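Local coordinates for conserved uncharacterized protein (predicted phosphoesterase COG0622) (Streptococcus pneumoniae, PDB 3CK2) that is uncharacterised but probably hydrolyses phosphoester bonds, as a calcineurin-like phosphoesterase that carries two manganese ions, at residues F88-N91 against K96-Y99. Numbering follows the deposited sequence.
Sequences FDIN and KLDY
F88, in the loop, and K96, in the first turn of the helix that follows, bring their CA atoms within 5.6 Å. No direct backbone bond joins the two segments. Instead, one water accepts from L97 N and donates to F88 O, at 2.9 Å on each side. L97 packs over one face of the F88 ring, offset toward the CG side of the rim. Its CD1 makes a CH-pi contact 4.2 Å from the ring centroid, 18° off the normal. With CG anti to the backbone N (chi1 -170°), L97 places CD1 over the ring, and the two side chains cross at about a right angle. I90 CG2 reaches L97 CB at 4.1 Å. On the exposed side, the K96 chain runs past F88 O and bends at its last torsion (chi4 103°). This brings NZ within 3.1 Å of D89 OD2, in a salt bridge that uses the anti lone pair of that oxygen. K96 NZ also donates to a second water, 3.0 Å away. W100 meets the F88 ring, and F127 of strand 125-130 touches L97. The contact packs the loop after strand 78-83 against the start of helix 95-103 in the calcineurin-like fold, with the I90 side chain about 8 Å from a manganese ion.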
ATOM      1  N   PHE A  88       9.358  11.659  -3.729  1.00 26.04           N
ATOM      2  CA  PHE A  88       9.365  11.535  -5.200  1.00 25.99           C
ATOM      3  C   PHE A  88       8.548  12.660  -5.878  1.00 25.77           C
ATOM      4  O   PHE A  88       8.372  12.676  -7.081  1.00 24.52           O
ATOM      5  CB  PHE A  88       8.863  10.136  -5.629  1.00 26.08           C
ATOM      6  CG  PHE A  88       9.830   9.031  -5.289  1.00 26.09           C
ATOM      7  CD1 PHE A  88      10.784   8.620  -6.205  1.00 26.67           C
ATOM      8  CD2 PHE A  88       9.843   8.455  -4.018  1.00 27.66           C
ATOM      9  CE1 PHE A  88      11.704   7.618  -5.883  1.00 25.94           C
ATOM     10  CE2 PHE A  88      10.764   7.474  -3.699  1.00 26.92           C
ATOM     11  CZ  PHE A  88      11.694   7.055  -4.639  1.00 25.86           C
ATOM     12  N   ASP A  89       8.061  13.601  -5.072  1.00 26.12           N
ATOM     13  CA  ASP A  89       7.286  14.732  -5.570  1.00 26.40           C
ATOM     14  C   ASP A  89       6.122  14.258  -6.424  1.00 25.86           C
ATOM     15  O   ASP A  89       5.885  14.790  -7.513  1.00 24.82           O
ATOM     16  CB  ASP A  89       8.163  15.702  -6.377  1.00 26.89           C
ATOM     17  CG  ASP A  89       9.323  16.279  -5.570  1.00 28.23           C
ATOM     18  OD1 ASP A  89       9.101  16.716  -4.427  1.00 30.89           O
ATOM     19  OD2 ASP A  89      10.463  16.309  -6.096  1.00 32.56           O
ATOM     20  N   ILE A  90       5.399  13.268  -5.916  1.00 26.16           N
ATOM     21  CA  ILE A  90       4.296  12.668  -6.679  1.00 26.83           C
ATOM     22  C   ILE A  90       3.106  13.621  -6.898  1.00 27.23           C
ATOM     23  O   ILE A  90       2.317  13.391  -7.793  1.00 27.41           O
ATOM     24  CB  ILE A  90       3.832  11.272  -6.148  1.00 26.49           C
ATOM     25  CG1 ILE A  90       3.284  11.332  -4.712  1.00 26.38           C
ATOM     26  CG2 ILE A  90       4.963  10.298  -6.256  1.00 27.03           C
ATOM     27  CD1 ILE A  90       2.720  10.010  -4.262  1.00 25.42           C
ATOM     28  N   ASN A  91       3.018  14.709  -6.123  1.00 27.78           N
ATOM     29  CA  ASN A  91       2.004  15.751  -6.375  1.00 27.38           C
ATOM     30  C   ASN A  91       2.357  16.561  -7.628  1.00 27.22           C
ATOM     31  O   ASN A  91       1.517  17.196  -8.237  1.00 25.67           O
ATOM     32  CB  ASN A  91       1.859  16.675  -5.155  1.00 27.72           C
ATOM     33  CG  ASN A  91       0.864  16.137  -4.124  1.00 27.48           C
ATOM     34  OD1 ASN A  91      -0.336  16.076  -4.397  1.00 26.08           O
ATOM     35  ND2 ASN A  91       1.357  15.747  -2.939  1.00 25.83           N
ATOM     36  N   LYS A  96       9.395  10.520 -11.394  1.00 31.32           N
ATOM     37  CA  LYS A  96      10.437  10.090 -10.476  1.00 31.37           C
ATOM     38  C   LYS A  96      10.079   8.735  -9.837  1.00 30.89           C
ATOM     39  O   LYS A  96      10.905   7.848  -9.769  1.00 30.43           O
ATOM     40  CB  LYS A  96      10.696  11.164  -9.405  1.00 31.52           C
ATOM     41  CG  LYS A  96      11.401  12.419  -9.925  1.00 31.92           C
ATOM     42  CD  LYS A  96      11.699  13.385  -8.806  1.00 32.19           C
ATOM     43  CE  LYS A  96      11.962  14.811  -9.308  1.00 33.45           C
ATOM     44  NZ  LYS A  96      10.786  15.773  -9.121  1.00 34.89           N
ATOM     45  N   LEU A  97       8.846   8.579  -9.382  1.00 31.41           N
ATOM     46  CA  LEU A  97       8.411   7.282  -8.841  1.00 31.58           C
ATOM     47  C   LEU A  97       8.528   6.136  -9.878  1.00 31.83           C
ATOM     48  O   LEU A  97       9.012   5.054  -9.565  1.00 32.09           O
ATOM     49  CB  LEU A  97       6.980   7.370  -8.333  1.00 31.82           C
ATOM     50  CG  LEU A  97       6.463   6.180  -7.517  1.00 31.75           C
ATOM     51  CD1 LEU A  97       7.227   6.089  -6.168  1.00 29.80           C
ATOM     52  CD2 LEU A  97       4.959   6.277  -7.329  1.00 30.15           C
ATOM     53  N   ASP A  98       8.104   6.393 -11.107  1.00 31.73           N
ATOM     54  CA  ASP A  98       8.182   5.407 -12.179  1.00 31.68           C
ATOM     55  C   ASP A  98       9.643   5.119 -12.583  1.00 31.86           C
ATOM     56  O   ASP A  98       9.975   3.994 -12.919  1.00 32.46           O
ATOM     57  CB  ASP A  98       7.370   5.900 -13.383  1.00 31.79           C
ATOM     58  CG  ASP A  98       7.253   4.872 -14.486  1.00 32.46           C
ATOM     59  OD1 ASP A  98       6.660   3.798 -14.296  1.00 36.07           O
ATOM     60  OD2 ASP A  98       7.732   5.147 -15.583  1.00 35.71           O
ATOM     61  N   TYR A  99      10.521   6.114 -12.567  1.00 31.23           N
ATOM     62  CA  TYR A  99      11.925   5.848 -12.874  1.00 31.17           C
ATOM     63  C   TYR A  99      12.536   4.842 -11.873  1.00 31.02           C
ATOM     64  O   TYR A  99      13.233   3.899 -12.253  1.00 30.27           O
ATOM     65  CB  TYR A  99      12.709   7.153 -12.881  1.00 31.20           C
ATOM     66  CG  TYR A  99      14.184   7.001 -13.228  1.00 31.34           C
ATOM     67  CD1 TYR A  99      14.601   6.858 -14.548  1.00 30.92           C
ATOM     68  CD2 TYR A  99      15.157   7.022 -12.226  1.00 31.63           C
ATOM     69  CE1 TYR A  99      15.959   6.727 -14.866  1.00 31.22           C
ATOM     70  CE2 TYR A  99      16.495   6.891 -12.529  1.00 31.69           C
ATOM     71  CZ  TYR A  99      16.893   6.747 -13.846  1.00 31.17           C
ATOM     72  OH  TYR A  99      18.223   6.627 -14.113  1.00 30.17           O
TER
HETATM   73  O   HOH W   1       7.149  10.924  -8.975  1.00 33.32           O
HETATM   74  O   HOH W   2       8.248  14.274  -9.846  1.00 39.88           O